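Local coordinates for extracellular solute-binding protein family 5 (Brucella melitensis, PDB 4ONY) that probably captures peptides or related solutes in the periplasm and hands them to an ABC transporter for uptake, at residues A449-Y452 with Q453-L456; F335-E338 with W339-N343; Y140-L143 with T144-R148. All coordinates share one frame; numbering follows the deposited sequence. Where two conformers were deposited one is given.

Contact 1: residues A449-Y452 with Q453-L456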
loop_
_atom_site.group_PDB
_atom_site.type_symbol
_atom_site.label_atom_id
_atom_site.label_comp_id
_atom_site.label_asym_id
_atom_site.label_seq_id
_atom_site.Cartn_x
_atom_site.Cartn_y
_atom_site.Cartn_z
ATOM N N ALA A 449 8.543 -22.618 -0.136
ATOM C CA ALA A 449 8.696 -23.348 1.119
ATOM C C ALA A 449 9.565 -24.609 0.911
ATOM O O ALA A 449 10.397 -24.945 1.757
ATOM C CB ALA A 449 7.354 -23.728 1.670
ATOM N N LEU A 450 9.354 -25.278 -0.218
ATOM C CA LEU A 450 10.153 -26.428 -0.599
ATOM C C LEU A 450 11.604 -26.052 -0.702
ATOM O O LEU A 450 12.447 -26.805 -0.288
ATOM C CB LEU A 450 9.683 -27.033 -1.936
ATOM C CG LEU A 450 8.431 -27.920 -1.815
ATOM C CD1 LEU A 450 7.775 -28.154 -3.183
ATOM C CD2 LEU A 450 8.784 -29.281 -1.180
ATOM N N ALA A 451 11.899 -24.895 -1.284
ATOM C CA ALA A 451 13.284 -24.470 -1.412
ATOM C C ALA A 451 13.899 -24.212 -0.019
ATOM O O ALA A 451 15.017 -24.620 0.237
ATOM C CB ALA A 451 13.388 -23.248 -2.307
ATOM N N TYR A 452 13.150 -23.565 0.879
ATOM C CA TYR A 452 13.644 -23.298 2.215
ATOM C C TYR A 452 13.827 -24.630 2.983
ATOM O O TYR A 452 14.833 -24.832 3.674
ATOM C CB TYR A 452 12.649 -22.391 2.952
ATOM C CG TYR A 452 13.060 -21.795 4.265
ATOM C CD1 TYR A 452 14.394 -21.575 4.593
ATOM C CD2 TYR A 452 12.103 -21.342 5.154
ATOM C CE1 TYR A 452 14.777 -20.996 5.801
ATOM C CE2 TYR A 452 12.467 -20.729 6.356
ATOM C CZ TYR A 452 13.829 -20.568 6.690
ATOM O OH TYR A 452 14.208 -19.949 7.882
ATOM N N GLN A 453 12.853 -25.513 2.849
ATOM C CA GLN A 453 12.965 -26.857 3.413
ATOM C C GLN A 453 14.235 -27.618 3.031
ATOM O O GLN A 453 14.823 -28.261 3.907
ATOM C CB GLN A 453 11.749 -27.726 3.048
ATOM C CG GLN A 453 11.901 -29.209 3.412
ATOM C CD GLN A 453 10.777 -30.011 2.800
ATOM O OE1 GLN A 453 10.675 -30.104 1.594
ATOM N NE2 GLN A 453 9.871 -30.487 3.620
ATOM N N ARG A 454 14.663 -27.544 1.766
ATOM C CA ARG A 454 15.906 -28.211 1.371
ATOM C C ARG A 454 17.092 -27.676 2.209
ATOM O O ARG A 454 17.914 -28.468 2.725
ATOM C CB ARG A 454 16.118 -28.155 -0.147
ATOM C CG ARG A 454 15.143 -29.079 -0.907
ATOM C CD ARG A 454 15.383 -29.213 -2.430
ATOM N NE ARG A 454 15.137 -27.970 -3.208
ATOM C CZ ARG A 454 13.927 -27.594 -3.648
ATOM N NH1 ARG A 454 12.863 -28.332 -3.377
ATOM N NH2 ARG A 454 13.770 -26.488 -4.354
ATOM N N ASN A 455 17.171 -26.370 2.390
ATOM C CA ASN A 455 18.298 -25.821 3.185
ATOM C C ASN A 455 18.243 -26.152 4.692
ATOM O O ASN A 455 19.281 -26.463 5.345
ATOM C CB ASN A 455 18.406 -24.331 2.963
ATOM C CG ASN A 455 18.986 -24.025 1.620
ATOM O OD1 ASN A 455 18.265 -23.724 0.661
ATOM N ND2 ASN A 455 20.300 -24.141 1.531
ATOM N N LEU A 456 17.032 -26.140 5.238
ATOM C CA LEU A 456 16.851 -26.498 6.645
ATOM C C LEU A 456 17.230 -27.965 6.864
ATOM O O LEU A 456 17.853 -28.287 7.869
ATOM C CB LEU A 456 15.408 -26.200 7.119
ATOM C CG LEU A 456 15.039 -24.704 7.030
ATOM C CD1 LEU A 456 13.532 -24.399 6.989
ATOM C CD2 LEU A 456 15.651 -23.965 8.163
#

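Contact 2: residues F335-E338 with W339-N343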
loop_
_atom_site.group_PDB
_atom_site.type_symbol
_atom_site.label_atom_id
_atom_site.label_comp_id
_atom_site.label_asym_id
_atom_site.label_seq_id
_atom_site.Cartn_x
_atom_site.Cartn_y
_atom_site.Cartn_z
ATOM N N PHE A 335 17.824 -19.392 4.388
ATOM C CA PHE A 335 17.141 -19.194 3.143
ATOM C C PHE A 335 18.136 -18.729 2.040
ATOM O O PHE A 335 18.864 -17.746 2.232
ATOM C CB PHE A 335 16.012 -18.216 3.252
ATOM C CG PHE A 335 15.334 -17.981 1.912
ATOM C CD1 PHE A 335 14.616 -18.994 1.317
ATOM C CD2 PHE A 335 15.478 -16.770 1.242
ATOM C CE1 PHE A 335 14.044 -18.819 0.080
ATOM C CE2 PHE A 335 14.895 -16.590 0.011
ATOM C CZ PHE A 335 14.189 -17.613 -0.571
ATOM N N ASP A 336 18.206 -19.479 0.938
ATOM C CA ASP A 336 19.128 -19.164 -0.168
ATOM C C ASP A 336 18.385 -18.423 -1.254
ATOM O O ASP A 336 17.817 -19.022 -2.159
ATOM C CB ASP A 336 19.815 -20.421 -0.703
ATOM C CG ASP A 336 20.921 -20.104 -1.687
ATOM O OD1 ASP A 336 20.927 -18.982 -2.254
ATOM O OD2 ASP A 336 21.778 -21.002 -1.904
ATOM N N PHE A 337 18.375 -17.093 -1.141
ATOM C CA PHE A 337 17.670 -16.296 -2.100
ATOM C C PHE A 337 18.306 -16.385 -3.488
ATOM O O PHE A 337 17.597 -16.393 -4.504
ATOM C CB PHE A 337 17.575 -14.822 -1.713
ATOM C CG PHE A 337 17.032 -13.960 -2.824
ATOM C CD1 PHE A 337 15.742 -14.147 -3.283
ATOM C CD2 PHE A 337 17.809 -12.998 -3.433
ATOM C CE1 PHE A 337 15.233 -13.386 -4.344
ATOM C CE2 PHE A 337 17.302 -12.205 -4.476
ATOM C CZ PHE A 337 16.006 -12.395 -4.925
ATOM N N GLU A 338 19.626 -16.392 -3.543
ATOM C CA GLU A 338 20.302 -16.317 -4.829
ATOM C C GLU A 338 20.026 -17.573 -5.655
ATOM O O GLU A 338 19.773 -17.486 -6.861
ATOM C CB GLU A 338 21.796 -16.049 -4.675
ATOM C CG GLU A 338 22.147 -14.626 -4.233
ATOM C CD GLU A 338 21.668 -14.292 -2.833
ATOM O OE1 GLU A 338 21.847 -15.133 -1.922
ATOM O OE2 GLU A 338 21.098 -13.167 -2.628
ATOM N N TRP A 339 19.984 -18.722 -5.007
ATOM C CA TRP A 339 19.551 -19.923 -5.707
ATOM C C TRP A 339 18.122 -19.781 -6.238
ATOM O O TRP A 339 17.830 -20.116 -7.404
ATOM C CB TRP A 339 19.645 -21.171 -4.823
ATOM C CG TRP A 339 19.300 -22.427 -5.604
ATOM C CD1 TRP A 339 20.180 -23.208 -6.327
ATOM C CD2 TRP A 339 17.999 -23.009 -5.796
ATOM N NE1 TRP A 339 19.502 -24.238 -6.952
ATOM C CE2 TRP A 339 18.167 -24.148 -6.646
ATOM C CE3 TRP A 339 16.712 -22.680 -5.362
ATOM C CZ2 TRP A 339 17.074 -24.943 -7.073
ATOM C CZ3 TRP A 339 15.616 -23.476 -5.781
ATOM C CH2 TRP A 339 15.816 -24.595 -6.619
ATOM N N ALA A 340 17.206 -19.321 -5.384
ATOM C CA ALA A 340 15.806 -19.244 -5.744
ATOM C C ALA A 340 15.601 -18.258 -6.894
ATOM O O ALA A 340 14.833 -18.508 -7.855
ATOM C CB ALA A 340 14.970 -18.844 -4.543
ATOM N N ASN A 341 16.298 -17.133 -6.827
ATOM C CA ASN A 341 16.080 -16.114 -7.832
ATOM C C ASN A 341 16.492 -16.698 -9.184
ATOM O O ASN A 341 15.782 -16.604 -10.211
ATOM C CB ASN A 341 16.889 -14.853 -7.495
ATOM C CG ASN A 341 16.353 -13.589 -8.188
ATOM O OD1 ASN A 341 15.231 -13.556 -8.669
ATOM N ND2 ASN A 341 17.186 -12.568 -8.268
ATOM N N SER A 342 17.660 -17.303 -9.181
ATOM C CA SER A 342 18.260 -17.788 -10.401
ATOM C C SER A 342 17.456 -18.929 -11.021
ATOM O O SER A 342 17.212 -18.939 -12.224
ATOM C CB SER A 342 19.694 -18.249 -10.109
ATOM O OG SER A 342 20.244 -18.714 -11.312
ATOM N N ASN A 343 17.015 -19.867 -10.186
ATOM C CA ASN A 343 16.390 -21.117 -10.644
ATOM C C ASN A 343 14.899 -21.104 -10.755
ATOM O O ASN A 343 14.382 -21.880 -11.517
ATOM C CB ASN A 343 16.793 -22.282 -9.733
ATOM C CG ASN A 343 18.246 -22.608 -9.872
ATOM O OD1 ASN A 343 18.617 -23.352 -10.779
ATOM N ND2 ASN A 343 19.093 -22.017 -9.034
#

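Contact 3: residues Y140-L143 with T144-R148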
loop_
_atom_site.group_PDB
_atom_site.type_symbol
_atom_site.label_atom_id
_atom_site.label_comp_id
_atom_site.label_asym_id
_atom_site.label_seq_id
_atom_site.Cartn_x
_atom_site.Cartn_y
_atom_site.Cartn_z
ATOM N N TYR A 140 -21.603 14.142 5.528
ATOM C CA TYR A 140 -21.219 13.567 6.850
ATOM C C TYR A 140 -22.443 12.977 7.566
ATOM O O TYR A 140 -22.339 11.942 8.266
ATOM C CB TYR A 140 -20.428 14.565 7.717
ATOM C CG TYR A 140 -19.034 14.679 7.164
ATOM C CD1 TYR A 140 -18.776 15.448 6.052
ATOM C CD2 TYR A 140 -17.988 13.926 7.695
ATOM C CE1 TYR A 140 -17.511 15.482 5.474
ATOM C CE2 TYR A 140 -16.722 13.951 7.136
ATOM C CZ TYR A 140 -16.470 14.734 6.023
ATOM O OH TYR A 140 -15.195 14.745 5.437
ATOM N N ASP A 141 -23.585 13.628 7.395
ATOM C CA ASP A 141 -24.860 13.096 7.919
ATOM C C ASP A 141 -25.159 11.677 7.315
ATOM O O ASP A 141 -25.183 10.658 8.048
ATOM C CB ASP A 141 -25.984 14.105 7.608
ATOM C CG ASP A 141 -27.357 13.630 8.074
ATOM O OD1 ASP A 141 -27.447 12.712 8.886
ATOM O OD2 ASP A 141 -28.347 14.167 7.582
ATOM N N ILE A 142 -25.289 11.599 5.990
ATOM C CA ILE A 142 -25.716 10.359 5.388
ATOM C C ILE A 142 -24.691 9.223 5.487
ATOM O O ILE A 142 -25.079 8.084 5.648
ATOM C CB ILE A 142 -26.198 10.541 3.931
ATOM C CG1 ILE A 142 -26.975 9.303 3.479
ATOM C CG2 ILE A 142 -25.053 10.794 2.973
ATOM C CD1 ILE A 142 -27.596 9.454 2.103
ATOM N N LEU A 143 -23.394 9.521 5.401
ATOM C CA LEU A 143 -22.375 8.491 5.505
ATOM C C LEU A 143 -22.231 7.947 6.920
ATOM O O LEU A 143 -21.957 6.770 7.087
ATOM C CB LEU A 143 -21.029 8.987 5.013
ATOM C CG LEU A 143 -20.934 9.213 3.518
ATOM C CD1 LEU A 143 -19.551 9.715 3.195
ATOM C CD2 LEU A 143 -21.160 7.881 2.783
ATOM N N THR A 144 -22.420 8.798 7.916
ATOM C CA THR A 144 -22.481 8.358 9.275
ATOM C C THR A 144 -23.675 7.412 9.500
ATOM O O THR A 144 -23.539 6.340 10.083
ATOM C CB THR A 144 -22.538 9.558 10.234
ATOM O OG1 THR A 144 -21.366 10.376 10.021
ATOM C CG2 THR A 144 -22.562 9.076 11.686
ATOM N N GLU A 145 -24.844 7.784 8.997
ATOM C CA GLU A 145 -26.055 6.952 9.212
ATOM C C GLU A 145 -26.019 5.651 8.369
ATOM O O GLU A 145 -26.413 4.564 8.859
ATOM C CB GLU A 145 -27.294 7.777 8.867
ATOM C CG GLU A 145 -28.615 7.165 9.344
ATOM C CD GLU A 145 -29.876 7.554 8.548
ATOM O OE1 GLU A 145 -29.979 8.618 7.918
ATOM O OE2 GLU A 145 -30.817 6.748 8.582
ATOM N N LYS A 146 -25.579 5.753 7.116
ATOM C CA LYS A 146 -25.784 4.674 6.143
ATOM C C LYS A 146 -24.544 4.154 5.447
ATOM O O LYS A 146 -24.614 3.160 4.737
ATOM C CB LYS A 146 -26.759 5.155 5.063
ATOM C CG LYS A 146 -28.048 5.760 5.582
ATOM C CD LYS A 146 -29.098 5.857 4.479
ATOM C CE LYS A 146 -29.758 4.506 4.292
ATOM N NZ LYS A 146 -30.868 4.593 3.314
ATOM N N GLY A 147 -23.393 4.784 5.665
ATOM C CA GLY A 147 -22.172 4.318 5.090
ATOM C C GLY A 147 -21.554 3.112 5.777
ATOM O O GLY A 147 -21.843 2.816 6.934
ATOM N N ARG A 148 -20.644 2.447 5.056
ATOM C CA ARG A 148 -19.823 1.404 5.634
ATOM C C ARG A 148 -18.578 1.997 6.281
ATOM O O ARG A 148 -18.148 3.108 5.920
ATOM C CB ARG A 148 -19.415 0.378 4.553
ATOM C CG ARG A 148 -18.421 0.883 3.515
ATOM C CD ARG A 148 -18.017 -0.251 2.616
ATOM N NE ARG A 148 -17.190 0.104 1.456
ATOM C CZ ARG A 148 -15.873 0.321 1.478
ATOM N NH1 ARG A 148 -15.205 0.363 2.607
ATOM N NH2 ARG A 148 -15.225 0.515 0.343
#

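Contact 1: residues A449-Y452 with Q453-L456
Y452 and L456, one turn apart on helix 443-458, meet in a CH-pi contact on its buried side; the helix is the middle element of a beta-alpha-beta unit with strands 435-440 and 462-467. The leucine methyl CD1 sits 3.6 Å from the centroid of the Y452 ring and only 2° from its normal, over the middle of the face. In Y452, CG anti to the backbone N (chi1 -170°) sends the ring forward along the helix, toward L456, whereas L456 has CG beside its own N, and the two side chains run askew rather than alongside. Leucine suits the place since its forked end lets CD1 sit over the ring while CD2 reaches its rim, 3.9 Å from Y452 CE1. Tyrosine adds a polar tip: its OH is hydrogen-bonded to L331 O, and its ring stacks with F313.

L450 and Q453 lie side by side and point the same way, with L450 CD2 3.5 Å from Q453 OE1. The glutamine is long enough for its NE2 to bond V463 O, tying the helix to the neighbouring strand, while I465 packs against both side chains. R454, in one of its two conformers, bends at chi3 and folds its guanidinium back over the turn, with L450 O and A451 CA over one face. A449 and A451 are buried, where a methyl is enough; A449 touches I465 and T440, and A451 touches W339. Beneath runs the ordinary i to i+4 bonding. Q453 N bonds A449 O at 2.7 Å, and L456 N reaches Y452 O at 3.0 Å with an N-H...O angle of 163°.

Contact 2: residues F335-E338 with W339-N343
D336 OD1 accepts the backbone N-H of W339 at 2.9 Å in a nearly straight bond (173°), which makes D336 the N-cap of helix 337-344. The amide comes in from above the carboxylate plane. An aspartate is short enough to fold back onto the first turn, and with CG anti to its backbone N (chi1 -171°) it also lays its CG 3.5 Å from W339 CB.

The next residue, F337, lies alongside N341, one turn further along. N341 CB makes a CH-pi contact over one face of the phenyl ring, toward its rim and 4.0 Å from its centroid, and the amide is tilted only 23° from the ring plane, with N341 CG 3.5 Å from F337 CZ. The main chain supports this pair: N341 N bonds F337 O at 2.8 Å. F335, just ahead of the cap, brings CZ within 4.2 Å of A340 CB and packs on Y452.

Outside partners fix the polar ends. T397 OG1 also bonds D336 OD1, T397 N bonds E338 OE1, and N341 OD1 takes the N-H of Y349.

Two acidic residues thus stand at the start of the helix, where the N-H groups of the first turn and the helix dipole would be expected to stabilise their negative charge.

Contact 3: residues Y140-L143 with T144-R148
Y140 O is gripped twice by T144, in the last turns of helix 133-146. The backbone N of T144 donates to it at 3.2 Å from above the carbonyl plane, and the hydroxyl OG1 donates at 2.5 Å, a short bond, from closer to that plane. Threonine manages this because OG1 lies beside its own backbone N (chi1 -59°), folded back against the helix, which gives the hydroxyl an acceptor within its own helix.

The remaining main-chain bonds carry the helix to its end. E145 N bonds D141 O at 3.0 Å and K146 N bonds I142 O at 2.8 Å. G147, the first residue past helical geometry, still bonds L143 O through its N at 2.8 Å, but the N-H...O angle has fallen to 136° as the residue turns the chain out of the helix.

Apolar contact between the segments is slight: K146 CD passes 4.2 Å from I142 CG1, the two chains crossing at a slant with this one loose approach. Facing the rest of the fold, I142 packs on F202, L143 on M189, and Y140 meets F171 edge-to-face.

The charged ends are settled by one loop. D141 OD2 and E145 OE1 both form salt bridges with R199, and K146 NZ bonds the carbonyls of R199 and F202. D141 OD1 and E145 OE1 approach to 4.9 Å, and the shared arginine between two like charges would be expected to offset their repulsion, so that salt bridges and hydrogen bonds together probably tie the last turns to the loop.

Overall arrangement
Along the chain the order is contact 3, contact 2, contact 1. Contacts 1 and 2 are neighbours, their centres 11 Å apart: helix 443-458 lies against the start of helix 337-344, with R454 on W339 and N455 against D336. Both border the mixed sheet that includes strands 310-315, 435-440 and 462-467. Contact 3 lies across the chain's centre, about 50 Å from each between centres, on helix 133-146 beside the antiparallel sheet that includes strand 168-173. They therefore sample two well-separated parts of the protein, consistent with the multi-lobed build of family 5 solute-binding proteins, in which lobes close round the solute.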